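Local coordinates for apical membrane antigen 1-like protein, soluble form (PDB 3ZLE) that probably takes part in host cell invasion by Toxoplasma sporozoites, as the conserved ectodomain of a surface antigen associated with the moving junction, at residues 180-185 against 277-282; 165-170 against 185-190; 68-73 against 197-202; 43-48 against 143-148. One frame throughout, in Å; residues are numbered along the deposited sequence.

Interaction 1 (180-185 against 277-282)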
loop_
_atom_site.group_PDB
_atom_site.type_symbol
_atom_site.label_atom_id
_atom_site.label_comp_id
_atom_site.label_asym_id
_atom_site.label_seq_id
_atom_site.Cartn_x
_atom_site.Cartn_y
_atom_site.Cartn_z
ATOM N N SER A 180 -31.017 -7.978 -5.717
ATOM C CA SER A 180 -31.174 -8.944 -4.641
ATOM C C SER A 180 -30.878 -10.325 -5.165
ATOM O O SER A 180 -30.831 -10.539 -6.383
ATOM C CB SER A 180 -32.594 -8.902 -4.109
ATOM O OG SER A 180 -33.525 -9.074 -5.181
ATOM N N GLY A 181 -30.706 -11.273 -4.254
ATOM C CA GLY A 181 -30.417 -12.643 -4.632
ATOM C C GLY A 181 -28.953 -12.997 -4.965
ATOM O O GLY A 181 -28.621 -14.172 -5.144
ATOM N N LEU A 182 -28.081 -12.005 -5.073
ATOM C CA LEU A 182 -26.669 -12.294 -5.337
ATOM C C LEU A 182 -25.929 -12.889 -4.131
ATOM O O LEU A 182 -26.136 -12.475 -2.980
ATOM C CB LEU A 182 -25.942 -11.079 -5.920
ATOM C CG LEU A 182 -26.318 -10.712 -7.370
ATOM C CD1 LEU A 182 -25.835 -9.317 -7.721
ATOM C CD2 LEU A 182 -25.792 -11.710 -8.399
ATOM N N THR A 183 -25.174 -13.951 -4.388
ATOM C CA THR A 183 -24.419 -14.655 -3.317
ATOM C C THR A 183 -23.396 -13.743 -2.623
ATOM O O THR A 183 -23.195 -13.814 -1.404
ATOM C CB THR A 183 -23.649 -15.847 -3.893
ATOM O OG1 THR A 183 -24.560 -16.775 -4.472
ATOM C CG2 THR A 183 -22.821 -16.527 -2.855
ATOM N N TRP A 184 -22.723 -12.927 -3.412
ATOM C CA TRP A 184 -21.655 -12.058 -2.888
ATOM C C TRP A 184 -22.062 -10.600 -2.922
ATOM O O TRP A 184 -22.470 -10.099 -3.954
ATOM C CB TRP A 184 -20.417 -12.201 -3.771
ATOM C CG TRP A 184 -19.624 -13.426 -3.501
ATOM C CD1 TRP A 184 -19.725 -14.631 -4.150
ATOM C CD2 TRP A 184 -18.474 -13.527 -2.647
ATOM N NE1 TRP A 184 -18.762 -15.499 -3.685
ATOM C CE2 TRP A 184 -17.986 -14.849 -2.757
ATOM C CE3 TRP A 184 -17.842 -12.644 -1.758
ATOM C CZ2 TRP A 184 -16.887 -15.305 -2.026
ATOM C CZ3 TRP A 184 -16.735 -13.104 -1.030
ATOM C CH2 TRP A 184 -16.281 -14.423 -1.169
ATOM N N ALA A 185 -21.785 -9.879 -1.850
ATOM C CA ALA A 185 -21.866 -8.437 -1.894
ATOM C C ALA A 185 -20.601 -7.883 -2.531
ATOM O O ALA A 185 -19.557 -8.553 -2.552
ATOM C CB ALA A 185 -22.057 -7.871 -0.489
ATOM N N ALA A 277 -19.307 -13.883 -17.716
ATOM C CA ALA A 277 -19.035 -14.986 -16.801
ATOM C C ALA A 277 -20.226 -15.217 -15.879
ATOM O O ALA A 277 -20.978 -14.289 -15.575
ATOM C CB ALA A 277 -17.770 -14.703 -15.985
ATOM N N ALA A 278 -20.397 -16.456 -15.431
ATOM C CA ALA A 278 -21.422 -16.756 -14.443
ATOM C C ALA A 278 -21.041 -16.177 -13.076
ATOM O O ALA A 278 -19.902 -15.739 -12.858
ATOM C CB ALA A 278 -21.668 -18.263 -14.353
ATOM N N GLN A 279 -22.022 -16.123 -12.182
ATOM C CA GLN A 279 -21.808 -15.673 -10.814
ATOM C C GLN A 279 -20.717 -16.498 -10.124
ATOM O O GLN A 279 -20.660 -17.721 -10.279
ATOM C CB GLN A 279 -23.117 -15.788 -10.036
ATOM C CG GLN A 279 -23.188 -14.928 -8.786
ATOM C CD GLN A 279 -24.253 -15.411 -7.820
ATOM O OE1 GLN A 279 -24.001 -15.542 -6.627
ATOM N NE2 GLN A 279 -25.440 -15.729 -8.344
ATOM N N LYS A 280 -19.860 -15.826 -9.358
ATOM C CA LYS A 280 -18.962 -16.519 -8.438
ATOM C C LYS A 280 -19.785 -17.442 -7.533
ATOM O O LYS A 280 -20.959 -17.187 -7.279
ATOM C CB LYS A 280 -18.166 -15.512 -7.589
ATOM C CG LYS A 280 -17.473 -14.406 -8.381
ATOM C CD LYS A 280 -16.047 -14.176 -7.889
ATOM C CE LYS A 280 -16.018 -13.569 -6.491
ATOM N NZ LYS A 280 -14.634 -13.399 -5.957
ATOM N N ASN A 281 -19.195 -18.555 -7.118
ATOM C CA ASN A 281 -19.823 -19.415 -6.126
ATOM C C ASN A 281 -19.515 -18.914 -4.725
ATOM O O ASN A 281 -18.632 -18.074 -4.536
ATOM C CB ASN A 281 -19.340 -20.860 -6.294
ATOM C CG ASN A 281 -19.810 -21.476 -7.601
ATOM O OD1 ASN A 281 -20.999 -21.736 -7.779
ATOM N ND2 ASN A 281 -18.904 -21.590 -8.561
ATOM N N TRP A 282 -20.234 -19.421 -3.743
ATOM C CA TRP A 282 -20.142 -18.852 -2.400
ATOM C C TRP A 282 -18.742 -18.973 -1.877
ATOM O O TRP A 282 -18.398 -18.375 -0.862
ATOM C CB TRP A 282 -21.086 -19.557 -1.433
ATOM C CG TRP A 282 -20.704 -20.980 -1.163
ATOM C CD1 TRP A 282 -21.020 -22.059 -1.922
ATOM C CD2 TRP A 282 -19.959 -21.484 -0.036
ATOM N NE1 TRP A 282 -20.498 -23.209 -1.363
ATOM C CE2 TRP A 282 -19.864 -22.887 -0.193
ATOM C CE3 TRP A 282 -19.300 -20.880 1.044
ATOM C CZ2 TRP A 282 -19.209 -23.704 0.729
ATOM C CZ3 TRP A 282 -18.636 -21.692 1.959
ATOM C CH2 TRP A 282 -18.594 -23.093 1.790
HETATM O O HOH W 1 -22.465 -12.708 -6.314
#
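Trp184 meets Lys280 and Asn281, and the polar bonds lead. Its NE1 donates to Asn281 O at 2.7 Å in a nearly straight line (174°). The oxygen lies in the indole plane, although the donor stands well above the plane of the carbonyl, 44° out of it. Tryptophan suits the place because one N-H on a large apolar ring can meet a loop carbonyl while the rest packs. Water 1 accepts from Trp184 N at 2.9 Å. Gln279 OE1 also approaches Thr183 N and OG1, but it clashes with Thr183 CB in the model, so both bonds are doubtful; Lys82 is a further partner of Thr183 OG1.

Residues 277-282 belong to the long loop between helix 253-262 and strand 303-308. In AMA1 proteins the corresponding domain II loop lies against domain I, and this contact is consistent with that packing.

A cation-pi interaction adds to the grip: Lys280 NZ sits over the six-membered ring of Trp184, 4.9 Å from its centroid. The lysine chain bends at chi2 and chi3 and crosses the indole at about a right angle.

Among packing contacts, Thr183 CG2, anti to the backbone N, meets Trp282 CA at 3.6 Å. Lys280 CB reaches Trp184 CD1 at 3.9 Å, and the methyl Leu182 CD2 lies 4.0 Å from the amide nitrogen Gln279 NE2.

Interaction 2 (165-170 against 185-190)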
loop_
_atom_site.group_PDB
_atom_site.type_symbol
_atom_site.label_atom_id
_atom_site.label_comp_id
_atom_site.label_asym_id
_atom_site.label_seq_id
_atom_site.Cartn_x
_atom_site.Cartn_y
_atom_site.Cartn_z
ATOM N N GLN A 165 -9.807 -8.966 -3.719
ATOM C CA GLN A 165 -9.806 -7.648 -3.164
ATOM C C GLN A 165 -10.846 -6.758 -3.817
ATOM O O GLN A 165 -11.277 -5.775 -3.225
ATOM C CB GLN A 165 -8.423 -7.017 -3.285
ATOM C CG GLN A 165 -7.411 -7.697 -2.408
ATOM C CD GLN A 165 -6.052 -7.737 -3.030
ATOM O OE1 GLN A 165 -5.343 -6.734 -3.056
ATOM N NE2 GLN A 165 -5.650 -8.909 -3.488
ATOM N N LEU A 166 -11.189 -7.051 -5.071
ATOM C CA LEU A 166 -12.115 -6.179 -5.791
ATOM C C LEU A 166 -13.192 -6.956 -6.530
ATOM O O LEU A 166 -12.898 -7.761 -7.414
ATOM C CB LEU A 166 -11.382 -5.184 -6.717
ATOM C CG LEU A 166 -12.242 -4.452 -7.760
ATOM C CD1 LEU A 166 -13.124 -3.436 -7.045
ATOM C CD2 LEU A 166 -11.381 -3.744 -8.812
ATOM N N LEU A 167 -14.440 -6.699 -6.162
ATOM C CA LEU A 167 -15.596 -7.315 -6.833
ATOM C C LEU A 167 -16.630 -6.230 -7.106
ATOM O O LEU A 167 -17.090 -5.526 -6.178
ATOM C CB LEU A 167 -16.219 -8.434 -5.933
ATOM C CG LEU A 167 -17.463 -9.199 -6.440
ATOM C CD1 LEU A 167 -17.141 -9.928 -7.745
ATOM C CD2 LEU A 167 -17.967 -10.194 -5.406
ATOM N N LYS A 168 -17.075 -6.157 -8.344
ATOM C CA LYS A 168 -17.744 -4.949 -8.867
ATOM C C LYS A 168 -18.776 -5.421 -9.917
ATOM O O LYS A 168 -18.587 -6.473 -10.532
ATOM C CB LYS A 168 -16.663 -4.086 -9.525
ATOM C CG LYS A 168 -17.023 -2.661 -9.862
ATOM C CD LYS A 168 -15.813 -1.962 -10.481
ATOM C CE LYS A 168 -15.413 -2.570 -11.829
ATOM N NZ LYS A 168 -14.099 -2.043 -12.299
ATOM N N GLY A 169 -19.888 -4.694 -10.071
ATOM C CA GLY A 169 -20.787 -4.897 -11.235
ATOM C C GLY A 169 -22.017 -5.740 -10.931
ATOM O O GLY A 169 -21.909 -6.812 -10.325
ATOM N N GLU A 170 -23.193 -5.273 -11.369
ATOM C CA GLU A 170 -24.468 -5.845 -10.895
ATOM C C GLU A 170 -24.703 -7.263 -11.424
ATOM O O GLU A 170 -25.514 -8.017 -10.873
ATOM C CB GLU A 170 -25.650 -4.934 -11.251
ATOM C CG GLU A 170 -25.610 -4.410 -12.678
ATOM C CD GLU A 170 -26.786 -3.496 -13.020
ATOM O OE1 GLU A 170 -27.391 -2.910 -12.099
ATOM O OE2 GLU A 170 -27.099 -3.355 -14.226
ATOM N N ALA A 185 -21.785 -9.879 -1.850
ATOM C CA ALA A 185 -21.866 -8.437 -1.894
ATOM C C ALA A 185 -20.601 -7.883 -2.531
ATOM O O ALA A 185 -19.557 -8.553 -2.552
ATOM C CB ALA A 185 -22.057 -7.871 -0.489
ATOM N N CYS A 186 -20.672 -6.644 -3.014
ATOM C CA CYS A 186 -19.540 -6.047 -3.709
ATOM C C CYS A 186 -18.543 -5.563 -2.683
ATOM O O CYS A 186 -18.882 -5.376 -1.518
ATOM C CB CYS A 186 -19.968 -4.850 -4.564
ATOM S SG CYS A 186 -21.155 -5.191 -5.904
ATOM N N PHE A 187 -17.339 -5.279 -3.136
ATOM C CA PHE A 187 -16.305 -4.824 -2.261
ATOM C C PHE A 187 -15.129 -4.274 -3.035
ATOM O O PHE A 187 -14.843 -4.692 -4.176
ATOM C CB PHE A 187 -15.882 -5.934 -1.272
ATOM C CG PHE A 187 -15.356 -7.197 -1.946
ATOM C CD1 PHE A 187 -14.022 -7.274 -2.361
ATOM C CD2 PHE A 187 -16.163 -8.347 -2.047
ATOM C CE1 PHE A 187 -13.516 -8.443 -2.944
ATOM C CE2 PHE A 187 -15.664 -9.530 -2.620
ATOM C CZ PHE A 187 -14.323 -9.586 -3.040
ATOM N N GLU A 188 -14.426 -3.334 -2.411
ATOM C CA GLU A 188 -13.262 -2.721 -3.014
ATOM C C GLU A 188 -12.268 -2.208 -1.967
ATOM O O GLU A 188 -12.625 -1.978 -0.810
ATOM C CB GLU A 188 -13.678 -1.607 -4.028
ATOM C CG GLU A 188 -14.349 -0.357 -3.431
ATOM C CD GLU A 188 -15.813 -0.559 -2.981
ATOM O OE1 GLU A 188 -16.516 -1.445 -3.537
ATOM O OE2 GLU A 188 -16.305 0.239 -2.130
ATOM N N PRO A 189 -10.994 -2.134 -2.335
ATOM C CA PRO A 189 -10.021 -1.704 -1.350
ATOM C C PRO A 189 -10.159 -0.209 -1.094
ATOM O O PRO A 189 -10.564 0.509 -1.976
ATOM C CB PRO A 189 -8.666 -1.999 -2.026
ATOM C CG PRO A 189 -8.970 -2.953 -3.144
ATOM C CD PRO A 189 -10.374 -2.617 -3.582
ATOM N N VAL A 190 -9.840 0.236 0.126
ATOM C CA VAL A 190 -9.856 1.654 0.469
ATOM C C VAL A 190 -8.814 1.922 1.563
ATOM O O VAL A 190 -8.552 1.036 2.381
ATOM C CB VAL A 190 -11.265 2.075 0.911
ATOM C CG1 VAL A 190 -11.530 1.677 2.379
ATOM C CG2 VAL A 190 -11.476 3.569 0.673
#
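Leu167 and Phe187 form a single antiparallel, hydrogen-bonded bridge: Leu167 N donates to Phe187 O at 2.9 Å, and Phe187 N to Leu167 O at 3.1 Å. The bridge lies in the first PAN-like domain (domain I) and fastens a loop to strand 187-191, whose Glu188 and Val190 bond instead to strand 55-59. Next to the bridge, a disulfide ties Cys186 to Cys173, and Cys186 CB rests 3.4 Å from Leu167 O.

The Phe187 ring meets both Leu167 CB and the backbone O of Gln165. Its chi1 of 60° sets CG in the crowded position between the backbone N and carbonyl carbon. Leu167 CB lies over one face, 3.7 Å from the ring centroid and offset toward the rim, a CH-pi contact. Phe88 meets the same ring edge-to-face. A flat ring suits a site bordered by both backbone and aliphatic groups. Leucine answers it well, since its branch passes obliquely across the aromatic side chain and brings Leu167 CD2 to 3.7 Å from Phe187 CE2.

Leu166 CD1 packs on Glu188 CB at 3.6 Å, while the Glu188 carboxylate turns to His60. The side-chain OE1 of Gln165 is held by Lys55 and by the backbone N of Asp35. The backbone O of Gln165 faces Pro189 CD at 3.3 Å and, near the ring plane, the edge atom Phe187 CD1 at 3.2 Å.

Interaction 3 (68-73 against 197-202)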
loop_
_atom_site.group_PDB
_atom_site.type_symbol
_atom_site.label_atom_id
_atom_site.label_comp_id
_atom_site.label_asym_id
_atom_site.label_seq_id
_atom_site.Cartn_x
_atom_site.Cartn_y
_atom_site.Cartn_z
ATOM N N ASN A 68 -18.037 -6.345 8.066
ATOM C CA ASN A 68 -16.665 -6.177 8.505
ATOM C C ASN A 68 -15.789 -7.238 7.833
ATOM O O ASN A 68 -16.036 -8.416 7.952
ATOM C CB ASN A 68 -16.613 -6.307 10.014
ATOM C CG ASN A 68 -15.232 -6.019 10.592
ATOM O OD1 ASN A 68 -14.247 -5.937 9.869
ATOM N ND2 ASN A 68 -15.148 -5.997 11.920
ATOM N N PHE A 69 -14.841 -6.819 7.028
ATOM C CA PHE A 69 -14.095 -7.782 6.258
ATOM C C PHE A 69 -13.141 -8.642 7.119
ATOM O O PHE A 69 -12.560 -9.601 6.631
ATOM C CB PHE A 69 -13.364 -7.099 5.107
ATOM C CG PHE A 69 -11.986 -6.640 5.453
ATOM C CD1 PHE A 69 -11.788 -5.470 6.208
ATOM C CD2 PHE A 69 -10.874 -7.278 4.899
ATOM C CE1 PHE A 69 -10.505 -5.022 6.503
ATOM C CE2 PHE A 69 -9.575 -6.823 5.170
ATOM C CZ PHE A 69 -9.387 -5.673 5.944
ATOM N N LEU A 70 -12.936 -8.251 8.381
ATOM C CA LEU A 70 -12.137 -9.073 9.296
ATOM C C LEU A 70 -12.958 -10.124 9.990
ATOM O O LEU A 70 -12.458 -10.838 10.836
ATOM C CB LEU A 70 -11.429 -8.239 10.336
ATOM C CG LEU A 70 -10.511 -7.175 9.789
ATOM C CD1 LEU A 70 -9.811 -6.565 10.996
ATOM C CD2 LEU A 70 -9.512 -7.829 8.821
ATOM N N ASP A 71 -14.214 -10.238 9.610
ATOM C CA ASP A 71 -15.034 -11.341 10.084
ATOM C C ASP A 71 -14.635 -12.644 9.427
ATOM O O ASP A 71 -14.042 -12.653 8.326
ATOM C CB ASP A 71 -16.510 -11.062 9.814
ATOM C CG ASP A 71 -17.130 -10.109 10.832
ATOM O OD1 ASP A 71 -16.416 -9.652 11.768
ATOM O OD2 ASP A 71 -18.346 -9.832 10.685
ATOM N N ASP A 72 -14.856 -13.725 10.169
ATOM C CA ASP A 72 -14.749 -15.063 9.689
ATOM C C ASP A 72 -15.432 -15.195 8.369
ATOM O O ASP A 72 -16.586 -14.803 8.222
ATOM C CB ASP A 72 -15.382 -16.053 10.700
ATOM C CG ASP A 72 -14.501 -16.303 11.881
ATOM O OD1 ASP A 72 -13.322 -15.923 11.811
ATOM O OD2 ASP A 72 -14.946 -16.959 12.853
ATOM N N ALA A 73 -14.735 -15.779 7.408
ATOM C CA ALA A 73 -15.351 -16.165 6.148
ATOM C C ALA A 73 -16.196 -17.402 6.394
ATOM O O ALA A 73 -15.955 -18.141 7.358
ATOM C CB ALA A 73 -14.280 -16.463 5.133
ATOM N N ARG A 197 -9.143 1.203 14.872
ATOM C CA ARG A 197 -8.207 0.188 14.381
ATOM C C ARG A 197 -7.134 0.795 13.433
ATOM O O ARG A 197 -7.314 1.897 12.930
ATOM C CB ARG A 197 -8.953 -0.977 13.709
ATOM C CG ARG A 197 -9.899 -0.568 12.587
ATOM C CD ARG A 197 -10.567 -1.752 11.933
ATOM N NE ARG A 197 -11.023 -1.361 10.622
ATOM C CZ ARG A 197 -11.715 -2.124 9.801
ATOM N NH1 ARG A 197 -12.011 -3.370 10.134
ATOM N NH2 ARG A 197 -12.096 -1.637 8.642
ATOM N N ALA A 198 -5.975 0.154 13.312
ATOM C CA ALA A 198 -4.924 0.690 12.443
ATOM C C ALA A 198 -4.327 -0.462 11.636
ATOM O O ALA A 198 -3.477 -1.178 12.109
ATOM C CB ALA A 198 -3.837 1.435 13.261
ATOM N N LEU A 199 -4.792 -0.610 10.403
ATOM C CA LEU A 199 -4.637 -1.830 9.667
ATOM C C LEU A 199 -3.408 -1.776 8.805
ATOM O O LEU A 199 -3.017 -0.707 8.312
ATOM C CB LEU A 199 -5.868 -2.079 8.799
ATOM C CG LEU A 199 -7.134 -2.358 9.618
ATOM C CD1 LEU A 199 -8.260 -2.854 8.725
ATOM C CD2 LEU A 199 -6.831 -3.336 10.717
ATOM N N VAL A 200 -2.850 -2.942 8.543
ATOM C CA VAL A 200 -1.775 -3.071 7.570
ATOM C C VAL A 200 -2.080 -4.305 6.795
ATOM O O VAL A 200 -2.295 -5.339 7.395
ATOM C CB VAL A 200 -0.408 -3.276 8.241
ATOM C CG1 VAL A 200 0.687 -3.282 7.178
ATOM C CG2 VAL A 200 -0.149 -2.161 9.251
ATOM N N TYR A 201 -2.247 -4.158 5.476
ATOM C CA TYR A 201 -2.591 -5.283 4.622
ATOM C C TYR A 201 -1.345 -5.668 3.893
ATOM O O TYR A 201 -0.534 -4.806 3.531
ATOM C CB TYR A 201 -3.683 -4.886 3.600
ATOM C CG TYR A 201 -4.174 -6.023 2.694
ATOM C CD1 TYR A 201 -3.448 -6.418 1.571
ATOM C CD2 TYR A 201 -5.446 -6.558 2.860
ATOM C CE1 TYR A 201 -3.899 -7.445 0.754
ATOM C CE2 TYR A 201 -5.939 -7.521 1.996
ATOM C CZ TYR A 201 -5.167 -7.954 0.954
ATOM O OH TYR A 201 -5.649 -8.952 0.151
ATOM N N GLY A 202 -1.120 -6.968 3.754
ATOM C CA GLY A 202 0.093 -7.422 3.066
ATOM C C GLY A 202 -0.061 -8.804 2.469
ATOM O O GLY A 202 -0.887 -9.594 2.920
#
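An Asx turn overlapping a type I beta turn, Asn68 to Asp71, sets its side chains against Arg197, just before strand 199-202, and Leu199 at its start; the strand is part of the five-stranded antiparallel sheet of the first PAN-like domain (domain I). Asn68 OD1 accepts from Leu70 N at 3.0 Å, with the N-H well above the carbonyl plane (50° out of it). Asparagine fits because its short amide can close this turn; CG lies anti to the backbone N (chi1 -175°). The same oxygen takes a weak bond from Arg197 NH1 at 3.4 Å. Amide and guanidinium slide past each other in opposite directions, their planes 64° apart. The firmer anchor of Arg197 is the salt bridge from NE to Glu192.

The rest of the contact is apolar. Leu199 CD1 sits 3.6 Å above the centre of the Arg197 guanidinium, giving the flat cation an aliphatic floor, while Leu70 CD2 lies over one face of the Phe69 ring, toward its rim. Phenylalanine suits its place by also spreading over Ala56, Ile57 and Met59 of strand 55-59. Phe69 and Leu199 meet tip to tip: Leu199 CD1 lies in the ring plane, at the edge, 3.8 Å from Phe69 CE1.

Interaction 4 (43-48 against 143-148)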
loop_
_atom_site.group_PDB
_atom_site.type_symbol
_atom_site.label_atom_id
_atom_site.label_comp_id
_atom_site.label_asym_id
_atom_site.label_seq_id
_atom_site.Cartn_x
_atom_site.Cartn_y
_atom_site.Cartn_z
ATOM N N TYR A 43 -4.352 -20.232 -9.331
ATOM C CA TYR A 43 -4.988 -19.038 -8.735
ATOM C C TYR A 43 -4.084 -17.821 -8.618
ATOM O O TYR A 43 -2.895 -17.952 -8.295
ATOM C CB TYR A 43 -5.577 -19.356 -7.385
ATOM C CG TYR A 43 -6.565 -20.460 -7.413
ATOM C CD1 TYR A 43 -7.930 -20.203 -7.625
ATOM C CD2 TYR A 43 -6.165 -21.762 -7.158
ATOM C CE1 TYR A 43 -8.863 -21.230 -7.580
ATOM C CE2 TYR A 43 -7.079 -22.807 -7.154
ATOM C CZ TYR A 43 -8.421 -22.545 -7.377
ATOM O OH TYR A 43 -9.315 -23.595 -7.332
ATOM N N ARG A 44 -4.679 -16.634 -8.770
ATOM C CA ARG A 44 -3.965 -15.374 -8.482
ATOM C C ARG A 44 -3.642 -15.240 -6.982
ATOM O O ARG A 44 -4.449 -15.602 -6.118
ATOM C CB ARG A 44 -4.784 -14.184 -8.976
ATOM C CG ARG A 44 -5.484 -14.493 -10.270
ATOM C CD ARG A 44 -5.683 -13.260 -11.136
ATOM N NE ARG A 44 -4.498 -12.426 -11.165
ATOM C CZ ARG A 44 -4.517 -11.131 -11.476
ATOM N NH1 ARG A 44 -5.659 -10.539 -11.813
ATOM N NH2 ARG A 44 -3.385 -10.464 -11.562
ATOM N N GLU A 45 -2.403 -14.880 -6.685
ATOM C CA GLU A 45 -1.900 -14.949 -5.314
ATOM C C GLU A 45 -1.317 -13.570 -4.976
ATOM O O GLU A 45 -0.750 -12.898 -5.873
ATOM C CB GLU A 45 -0.846 -16.063 -5.231
ATOM C CG GLU A 45 -0.197 -16.261 -3.883
ATOM C CD GLU A 45 0.810 -17.403 -3.899
ATOM O OE1 GLU A 45 1.716 -17.365 -4.754
ATOM O OE2 GLU A 45 0.693 -18.345 -3.069
ATOM N N VAL A 46 -1.620 -13.062 -3.773
ATOM C CA VAL A 46 -1.147 -11.706 -3.360
ATOM C C VAL A 46 0.345 -11.766 -3.236
ATOM O O VAL A 46 0.869 -12.647 -2.570
ATOM C CB VAL A 46 -1.742 -11.263 -1.976
ATOM C CG1 VAL A 46 -1.391 -9.795 -1.650
ATOM C CG2 VAL A 46 -3.257 -11.436 -1.963
ATOM N N GLY A 47 1.055 -10.794 -3.819
ATOM C CA GLY A 47 2.488 -10.960 -4.033
ATOM C C GLY A 47 3.468 -9.847 -3.676
ATOM O O GLY A 47 4.657 -10.077 -3.674
ATOM N N GLY A 48 2.984 -8.653 -3.343
ATOM C CA GLY A 48 3.888 -7.513 -3.119
ATOM C C GLY A 48 4.786 -7.698 -1.917
ATOM O O GLY A 48 4.387 -8.311 -0.921
ATOM N N THR A 143 -0.346 -25.253 -1.803
ATOM C CA THR A 143 0.874 -24.424 -1.544
ATOM C C THR A 143 0.594 -22.904 -1.650
ATOM O O THR A 143 1.523 -22.072 -1.565
ATOM C CB THR A 143 2.020 -24.758 -2.536
ATOM O OG1 THR A 143 1.706 -24.231 -3.835
ATOM C CG2 THR A 143 2.242 -26.287 -2.633
ATOM N N TYR A 144 -0.642 -22.572 -2.007
ATOM C CA TYR A 144 -1.127 -21.183 -2.015
ATOM C C TYR A 144 -0.765 -20.481 -0.709
ATOM O O TYR A 144 -0.929 -21.052 0.363
ATOM C CB TYR A 144 -2.653 -21.182 -2.171
ATOM C CG TYR A 144 -3.236 -19.847 -2.574
ATOM C CD1 TYR A 144 -3.290 -19.476 -3.899
ATOM C CD2 TYR A 144 -3.809 -18.991 -1.625
ATOM C CE1 TYR A 144 -3.838 -18.269 -4.285
ATOM C CE2 TYR A 144 -4.317 -17.773 -1.996
ATOM C CZ TYR A 144 -4.338 -17.410 -3.338
ATOM O OH TYR A 144 -4.882 -16.191 -3.742
ATOM N N LYS A 145 -0.337 -19.225 -0.791
ATOM C CA LYS A 145 -0.137 -18.410 0.425
ATOM C C LYS A 145 -1.213 -17.333 0.619
ATOM O O LYS A 145 -1.317 -16.397 -0.180
ATOM C CB LYS A 145 1.229 -17.748 0.396
ATOM C CG LYS A 145 2.383 -18.693 0.145
ATOM C CD LYS A 145 2.778 -19.380 1.416
ATOM C CE LYS A 145 4.181 -19.957 1.263
ATOM N NZ LYS A 145 4.299 -21.136 2.145
ATOM N N TYR A 146 -1.882 -17.384 1.771
ATOM C CA TYR A 146 -2.795 -16.324 2.230
ATOM C C TYR A 146 -2.113 -14.978 2.476
ATOM O O TYR A 146 -0.925 -14.933 2.818
ATOM C CB TYR A 146 -3.469 -16.753 3.529
ATOM C CG TYR A 146 -4.273 -18.033 3.427
ATOM C CD1 TYR A 146 -5.308 -18.181 2.480
ATOM C CD2 TYR A 146 -4.053 -19.080 4.324
ATOM C CE1 TYR A 146 -6.144 -19.318 2.494
ATOM C CE2 TYR A 146 -4.874 -20.209 4.334
ATOM C CZ TYR A 146 -5.895 -20.345 3.413
ATOM O OH TYR A 146 -6.661 -21.541 3.404
ATOM N N PRO A 147 -2.842 -13.869 2.266
ATOM C CA PRO A 147 -2.371 -12.556 2.711
ATOM C C PRO A 147 -2.734 -12.344 4.179
ATOM O O PRO A 147 -3.553 -13.086 4.721
ATOM C CB PRO A 147 -3.208 -11.583 1.859
ATOM C CG PRO A 147 -4.496 -12.313 1.648
ATOM C CD PRO A 147 -4.088 -13.763 1.471
ATOM N N PHE A 148 -2.298 -11.227 4.750
ATOM C CA PHE A 148 -2.599 -10.982 6.165
ATOM C C PHE A 148 -3.059 -9.549 6.378
ATOM O O PHE A 148 -2.795 -8.681 5.563
ATOM C CB PHE A 148 -1.330 -11.238 6.979
ATOM C CG PHE A 148 -0.275 -10.196 6.761
ATOM C CD1 PHE A 148 -0.307 -8.999 7.469
ATOM C CD2 PHE A 148 0.658 -10.348 5.746
ATOM C CE1 PHE A 148 0.675 -8.027 7.253
ATOM C CE2 PHE A 148 1.616 -9.394 5.495
ATOM C CZ PHE A 148 1.630 -8.216 6.241
HETATM O O HOH W 2 0.169 -13.853 -0.050
HETATM O O HOH W 3 -2.827 -14.858 -1.757
#
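Tyr144 and Lys145 supply the direct hydrogen bonds to strand 43-45. Tyr144 OH donates to Arg44 O, which lies in the ring plane; at 2.5 Å the modelled length is very short and so doubtful. Ser163 OG is a second partner of the hydroxyl. Lys145 N donates to Glu45 OE2 at 2.7 Å (160°), using the anti lone pair of that oxygen. Glutamate has the length for this: its chain runs extended, with CG anti to the backbone N (chi1 179°), while OE1 is bonded to Thr40.

Water-mediated links follow. Water 3 accepts from Val46 N at 3.0 Å and donates to Lys145 O at 2.7 Å, spanning backbones too far apart to pair as strands.

Packing fills the rest. Glu45 CG stands over one face of the Tyr144 ring, toward its rim, and Tyr43 CB touches Tyr144 CE1 at 3.7 Å. Val46 CG2 meets Pro147 CB at 3.8 Å, the two side chains crossing at about a right angle; both also touch Tyr201 of strand 199-202.

Trp286, from the loop after helix 253-262, stacks on Tyr144. The contact thus joins a two-stranded hairpin to the segment entering strand 148-151, in the central sheet of the first PAN-like domain (domain I).

From the N terminus, interaction 4 comes first: residues 43-48 meet 143-148 after 94 intervening residues, joining the early hairpin to the entry of the central sheet. Interaction 3 opens within that loop and closes beyond it, at 197-202, so the two cross; Gly202 O probably accepts a hydrogen bond from Phe148 N. Inside the span of interaction 3, interaction 2 closes a short loop from 165-170 to 185-190, where Gln165 CG packs on Tyr201 OH. Interaction 1 starts at 180-185, shares Ala185 with interaction 2, and crosses both 2 and 3 to reach 277-282, bringing the long later loop onto the surface of domain I.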